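Local structure of putative uncharacterized protein (Streptococcus suis, 4XZ7) at residues G279-V284 with R299-K304; K367-D372 with G384-A389. The protein is a transglutaminase, probably secreted, that acts as an antiphagocytic virulence factor and probably modifies glutamine side chains through its transglutaminase-like core domain. All coordinates share one frame; numbering follows the deposited sequence.

Contact 1 (G279-V284 with R299-K304); sequences GLPAYV and RVYYDK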
loop_
_atom_site.group_PDB
_atom_site.type_symbol
_atom_site.label_atom_id
_atom_site.label_comp_id
_atom_site.label_asym_id
_atom_site.label_seq_id
_atom_site.Cartn_x
_atom_site.Cartn_y
_atom_site.Cartn_z
ATOM N N GLY B 279 -5.309 -33.731 14.816
ATOM C CA GLY B 279 -4.753 -34.326 16.017
ATOM C C GLY B 279 -3.260 -34.566 15.912
ATOM O O GLY B 279 -2.702 -35.357 16.663
ATOM N N LEU B 280 -2.601 -33.882 14.983
ATOM C CA LEU B 280 -1.173 -34.068 14.802
ATOM C C LEU B 280 -0.422 -32.784 15.173
ATOM O O LEU B 280 -0.265 -31.893 14.329
ATOM C CB LEU B 280 -0.875 -34.466 13.356
ATOM C CG LEU B 280 -0.955 -35.923 12.883
ATOM C CD1 LEU B 280 -1.515 -36.846 13.947
ATOM C CD2 LEU B 280 -1.768 -36.005 11.584
ATOM N N PRO B 281 0.023 -32.674 16.442
ATOM C CA PRO B 281 0.712 -31.469 16.938
ATOM C C PRO B 281 1.716 -30.912 15.938
ATOM O O PRO B 281 2.643 -31.630 15.544
ATOM C CB PRO B 281 1.417 -31.969 18.195
ATOM C CG PRO B 281 0.445 -33.016 18.735
ATOM C CD PRO B 281 -0.108 -33.702 17.493
ATOM N N ALA B 282 1.517 -29.660 15.523
ATOM C CA ALA B 282 2.331 -29.076 14.466
ATOM C C ALA B 282 2.624 -27.590 14.684
ATOM O O ALA B 282 1.850 -26.868 15.313
ATOM C CB ALA B 282 1.652 -29.281 13.111
ATOM N N TYR B 283 3.760 -27.139 14.173
ATOM C CA TYR B 283 4.028 -25.705 14.133
ATOM C C TYR B 283 4.928 -25.425 12.943
ATOM O O TYR B 283 5.465 -26.353 12.321
ATOM C CB TYR B 283 4.641 -25.187 15.463
ATOM C CG TYR B 283 6.065 -25.639 15.807
ATOM C CD1 TYR B 283 7.108 -24.712 15.877
ATOM C CD2 TYR B 283 6.360 -26.974 16.091
ATOM C CE1 TYR B 283 8.403 -25.092 16.211
ATOM C CE2 TYR B 283 7.661 -27.370 16.420
ATOM C CZ TYR B 283 8.678 -26.420 16.467
ATOM O OH TYR B 283 9.972 -26.776 16.787
ATOM N N VAL B 284 5.074 -24.147 12.620
ATOM C CA VAL B 284 5.856 -23.732 11.464
ATOM C C VAL B 284 7.290 -23.391 11.862
ATOM O O VAL B 284 7.527 -22.655 12.819
ATOM C CB VAL B 284 5.210 -22.503 10.777
ATOM C CG1 VAL B 284 6.046 -22.043 9.614
ATOM C CG2 VAL B 284 3.809 -22.836 10.310
ATOM N N ARG B 299 6.816 -28.715 11.422
ATOM C CA ARG B 299 7.173 -29.793 12.323
ATOM C C ARG B 299 5.879 -30.387 12.810
ATOM O O ARG B 299 4.978 -29.640 13.208
ATOM C CB ARG B 299 8.004 -29.288 13.476
ATOM C CG ARG B 299 9.438 -29.040 13.101
ATOM C CD ARG B 299 10.339 -29.785 14.049
ATOM N NE ARG B 299 11.067 -30.838 13.379
ATOM C CZ ARG B 299 11.710 -31.820 13.995
ATOM N NH1 ARG B 299 12.339 -32.719 13.267
ATOM N NH2 ARG B 299 11.718 -31.908 15.322
ATOM N N VAL B 300 5.768 -31.713 12.720
ATOM C CA VAL B 300 4.534 -32.431 13.039
ATOM C C VAL B 300 4.841 -33.611 13.939
ATOM O O VAL B 300 5.837 -34.300 13.737
ATOM C CB VAL B 300 3.823 -32.974 11.781
ATOM C CG1 VAL B 300 2.337 -33.159 12.048
ATOM C CG2 VAL B 300 4.025 -32.050 10.608
ATOM N N TYR B 301 3.986 -33.860 14.918
ATOM C CA TYR B 301 4.202 -34.996 15.802
ATOM C C TYR B 301 3.385 -36.198 15.353
ATOM O O TYR B 301 2.168 -36.127 15.276
ATOM C CB TYR B 301 3.846 -34.633 17.247
ATOM C CG TYR B 301 4.139 -35.741 18.237
ATOM C CD1 TYR B 301 5.430 -35.951 18.709
ATOM C CD2 TYR B 301 3.132 -36.573 18.696
ATOM C CE1 TYR B 301 5.710 -36.964 19.616
ATOM C CE2 TYR B 301 3.402 -37.600 19.610
ATOM C CZ TYR B 301 4.694 -37.784 20.065
ATOM O OH TYR B 301 4.980 -38.785 20.969
ATOM N N TYR B 302 4.054 -37.298 15.050
ATOM C CA TYR B 302 3.345 -38.552 14.815
ATOM C C TYR B 302 4.284 -39.723 15.006
ATOM O O TYR B 302 5.517 -39.570 14.936
ATOM C CB TYR B 302 2.704 -38.589 13.420
ATOM C CG TYR B 302 3.661 -38.400 12.251
ATOM C CD1 TYR B 302 3.866 -37.138 11.686
ATOM C CD2 TYR B 302 4.340 -39.484 11.702
ATOM C CE1 TYR B 302 4.738 -36.966 10.615
ATOM C CE2 TYR B 302 5.206 -39.323 10.630
ATOM C CZ TYR B 302 5.404 -38.063 10.093
ATOM O OH TYR B 302 6.268 -37.910 9.031
ATOM N N ASP B 303 3.694 -40.884 15.284
ATOM C CA ASP B 303 4.461 -42.095 15.511
ATOM C C ASP B 303 5.573 -41.849 16.517
ATOM O O ASP B 303 6.745 -42.083 16.220
ATOM C CB ASP B 303 5.045 -42.615 14.191
ATOM C CG ASP B 303 3.984 -43.185 13.263
ATOM O OD1 ASP B 303 2.780 -43.036 13.566
ATOM O OD2 ASP B 303 4.358 -43.775 12.226
ATOM N N LYS B 304 5.203 -41.321 17.682
ATOM C CA LYS B 304 6.143 -41.131 18.786
ATOM C C LYS B 304 7.281 -40.161 18.503
ATOM O O LYS B 304 8.232 -40.101 19.291
ATOM C CB LYS B 304 6.779 -42.468 19.198
ATOM C CG LYS B 304 5.832 -43.555 19.620
ATOM C CD LYS B 304 6.642 -44.751 20.132
ATOM C CE LYS B 304 5.754 -45.933 20.454
ATOM N NZ LYS B 304 6.532 -47.098 20.983
#

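Contact 2 (K367-D372 with G384-A389); sequences KQKTAD and GLDYIA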
loop_
_atom_site.group_PDB
_atom_site.type_symbol
_atom_site.label_atom_id
_atom_site.label_comp_id
_atom_site.label_asym_id
_atom_site.label_seq_id
_atom_site.Cartn_x
_atom_site.Cartn_y
_atom_site.Cartn_z
ATOM N N LYS B 367 2.195 -32.806 24.394
ATOM C CA LYS B 367 1.479 -33.194 25.598
ATOM C C LYS B 367 0.199 -32.391 25.824
ATOM O O LYS B 367 -0.542 -32.671 26.762
ATOM C CB LYS B 367 2.393 -33.069 26.823
ATOM C CG LYS B 367 3.416 -34.196 26.924
ATOM C CD LYS B 367 4.179 -34.169 28.236
ATOM C CE LYS B 367 5.270 -33.115 28.230
ATOM N NZ LYS B 367 6.105 -33.226 29.457
ATOM N N GLN B 368 -0.064 -31.399 24.977
ATOM C CA GLN B 368 -1.300 -30.628 25.103
ATOM C C GLN B 368 -2.452 -31.384 24.464
ATOM O O GLN B 368 -2.220 -32.261 23.625
ATOM C CB GLN B 368 -1.162 -29.246 24.443
ATOM C CG GLN B 368 0.017 -28.428 24.949
ATOM C CD GLN B 368 -0.022 -28.224 26.455
ATOM O OE1 GLN B 368 -1.012 -27.737 27.006
ATOM N NE2 GLN B 368 1.056 -28.612 27.129
ATOM N N LYS B 369 -3.682 -31.059 24.859
ATOM C CA LYS B 369 -4.848 -31.477 24.087
ATOM C C LYS B 369 -4.715 -30.824 22.728
ATOM O O LYS B 369 -4.499 -29.616 22.660
ATOM C CB LYS B 369 -6.158 -31.056 24.751
ATOM C CG LYS B 369 -6.344 -31.562 26.184
ATOM C CD LYS B 369 -7.750 -31.256 26.702
ATOM C CE LYS B 369 -7.770 -31.113 28.220
ATOM N NZ LYS B 369 -6.906 -29.985 28.671
ATOM N N THR B 370 -4.841 -31.594 21.653
ATOM C CA THR B 370 -4.602 -31.043 20.319
ATOM C C THR B 370 -5.569 -29.903 19.955
ATOM O O THR B 370 -5.185 -28.969 19.245
ATOM C CB THR B 370 -4.677 -32.141 19.227
ATOM O OG1 THR B 370 -6.032 -32.565 19.038
ATOM C CG2 THR B 370 -3.815 -33.328 19.608
ATOM N N ALA B 371 -6.805 -29.955 20.450
ATOM C CA ALA B 371 -7.763 -28.903 20.120
ATOM C C ALA B 371 -7.347 -27.569 20.747
ATOM O O ALA B 371 -7.561 -26.505 20.162
ATOM C CB ALA B 371 -9.136 -29.283 20.558
ATOM N N ASP B 372 -6.749 -27.642 21.934
ATOM C CA ASP B 372 -6.155 -26.465 22.573
ATOM C C ASP B 372 -5.092 -25.834 21.686
ATOM O O ASP B 372 -4.963 -24.611 21.645
ATOM C CB ASP B 372 -5.534 -26.826 23.924
ATOM C CG ASP B 372 -6.567 -27.056 24.995
ATOM O OD1 ASP B 372 -7.696 -26.541 24.829
ATOM O OD2 ASP B 372 -6.246 -27.747 25.992
ATOM N N GLY B 384 -12.074 -34.314 18.251
ATOM C CA GLY B 384 -12.702 -33.882 19.483
ATOM C C GLY B 384 -11.851 -32.887 20.249
ATOM O O GLY B 384 -10.848 -32.375 19.735
ATOM N N LEU B 385 -12.239 -32.628 21.494
ATOM C CA LEU B 385 -11.615 -31.575 22.285
ATOM C C LEU B 385 -10.698 -32.132 23.374
ATOM O O LEU B 385 -10.093 -31.369 24.133
ATOM C CB LEU B 385 -12.688 -30.683 22.922
ATOM C CG LEU B 385 -13.714 -29.986 22.016
ATOM C CD1 LEU B 385 -13.048 -29.372 20.798
ATOM C CD2 LEU B 385 -14.860 -30.906 21.598
ATOM N N ASP B 386 -10.585 -33.457 23.450
ATOM C CA ASP B 386 -9.870 -34.082 24.559
ATOM C C ASP B 386 -8.697 -34.969 24.166
ATOM O O ASP B 386 -8.040 -35.541 25.037
ATOM C CB ASP B 386 -10.847 -34.909 25.398
ATOM C CG ASP B 386 -11.879 -34.056 26.081
ATOM O OD1 ASP B 386 -11.498 -33.003 26.640
ATOM O OD2 ASP B 386 -13.071 -34.429 26.042
ATOM N N TYR B 387 -8.423 -35.098 22.872
ATOM C CA TYR B 387 -7.354 -36.005 22.459
ATOM C C TYR B 387 -5.974 -35.393 22.638
ATOM O O TYR B 387 -5.729 -34.229 22.290
ATOM C CB TYR B 387 -7.529 -36.453 21.011
ATOM C CG TYR B 387 -6.306 -37.165 20.474
ATOM C CD1 TYR B 387 -5.570 -36.627 19.422
ATOM C CD2 TYR B 387 -5.864 -38.358 21.042
ATOM C CE1 TYR B 387 -4.441 -37.270 18.931
ATOM C CE2 TYR B 387 -4.742 -39.004 20.566
ATOM C CZ TYR B 387 -4.033 -38.456 19.506
ATOM O OH TYR B 387 -2.913 -39.093 19.026
ATOM N N ILE B 388 -5.078 -36.208 23.180
ATOM C CA ILE B 388 -3.694 -35.835 23.409
ATOM C C ILE B 388 -2.784 -36.827 22.684
ATOM O O ILE B 388 -2.857 -38.038 22.920
ATOM C CB ILE B 388 -3.370 -35.809 24.913
ATOM C CG1 ILE B 388 -4.355 -34.888 25.648
ATOM C CG2 ILE B 388 -1.919 -35.393 25.146
ATOM C CD1 ILE B 388 -4.115 -34.802 27.144
ATOM N N ALA B 389 -1.937 -36.310 21.797
ATOM C CA ALA B 389 -1.125 -37.156 20.932
ATOM C C ALA B 389 -0.140 -38.021 21.704
ATOM O O ALA B 389 0.122 -39.157 21.327
ATOM C CB ALA B 389 -0.377 -36.307 19.921
HETATM O O HOH W 1 -0.723 -33.894 21.824
HETATM O O HOH W 2 -7.982 -32.421 21.038
#

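Contact 1 (G279-V284 with R299-K304)
The beta hairpin formed by strands 282-288 and 294-302 in the transglutaminase-like domain shows how one backbone pairing can sort side chains onto two faces, with Tyr283 meeting Arg299 on one and Ala282 meeting Val300 on the other. Tyr283 and Arg299 form a hydrogen-bonded antiparallel pair: Tyr283 N donates to Arg299 O at 2.9 Å, and Arg299 N returns a straighter bond to Tyr283 O (168° at the hydrogen). Beyond it, Ala282 and Val300 are a non-hydrogen-bonded pair. A third bond, Tyr301 N to Pro281 O at 2.7 Å, carries the pairing into the loop before strand 282-288.

With CG between the backbone N and the carbonyl carbon (chi1 69°), the tyrosine side chain runs beside that of Arg299, CE2 reaching Arg299 CB at 3.5 Å, while ring and guanidinium planes stand 87° apart. On the face of Ala282 and Val300, Val300 CG1 lies 4.1 Å from Ala282 CB, and Phe275 of helix 264-277 packs on both residues; CG1 also touches Leu280 CB of the preceding loop at 3.7 Å. Pro281 CB lies 3.7 Å from Tyr301 CB.

Glu362 bonds Tyr283 OH, as does Asp358 N, and forms a salt bridge with Arg299, whose NH1 also bonds Thr308; the aliphatic part of the arginine lies against the tyrosine ring, while one carboxylate ties both polar ends to helix 359-365.

Contact 2 (K367-D372 with G384-A389)
Thr370 N donates to Tyr387 O at 2.9 Å, the one direct hydrogen bond between the two segments; it is straight (168° at the hydrogen) and arrives nearly in line with the carbonyl. The same oxygen also lies near Lys369 CA, in a CA-H...O contact.

Two waters extend this backbone pairing. Water 1 donates to Gln368 O at 2.9 Å and accepts from Ala389 N, bridging main-chain groups that do not bond directly. Water 2 has four partners: it accepts from Ala371 N at 2.8 Å, donates to Gly384 O and to Tyr387 O, and bonds Thr370 OG1. The threonine hydroxyl lies between the backbone N and the carbonyl carbon (chi1 72°), which turns CG2 anti to the carbonyl carbon. Tyr387 O thus receives both the amide of Thr370 and a water.

Both segments belong to the irregular region that follows helix 359-365, where the chain turns back beside itself without forming a regular sheet, and Thr370 to Asp372 take helical backbone angles.

Apolar contacts flank the polar ones. Thr370 CG2 reaches Tyr387 CD1 at 3.7 Å, the two side chains crossing at a slant. Ile388 CG1 meets Lys369 CG at 3.9 Å; the CG2 branch instead packs on backbone oxygens, 3.5 Å from both Lys367 O and Gln368 O. Towards the other end, Ala371 CB touches Leu385 CD1 at 3.9 Å.

Charge appears toward the surface: Lys369 NZ forms a salt bridge with Asp372 OD2 inside its own segment, at a long 3.6 Å, and Asp372 OD1 has Lys378 as a second partner.

Contacts 1 and 2 follow each other along the chain, yet their centres lie only about 12 Å apart and they touch directly. Ala389 is one point of meeting: its CB lies 3.6 Å from Pro281 CD and 3.7 Å from Tyr301 CD2, so one small side chain of 384-389 packs against residues from both segments of contact 1. The turn that ends helix 264-277 adds a second meeting, with Gly279 O 3.4 Å from Tyr387 CE1 and Gly279 CA 3.7 Å from Thr370 OG1. The irregular segments of contact 2 are thereby packed by van der Waals contact against the open end of the hairpin, where strand 282-288 begins and strand 294-302 finishes.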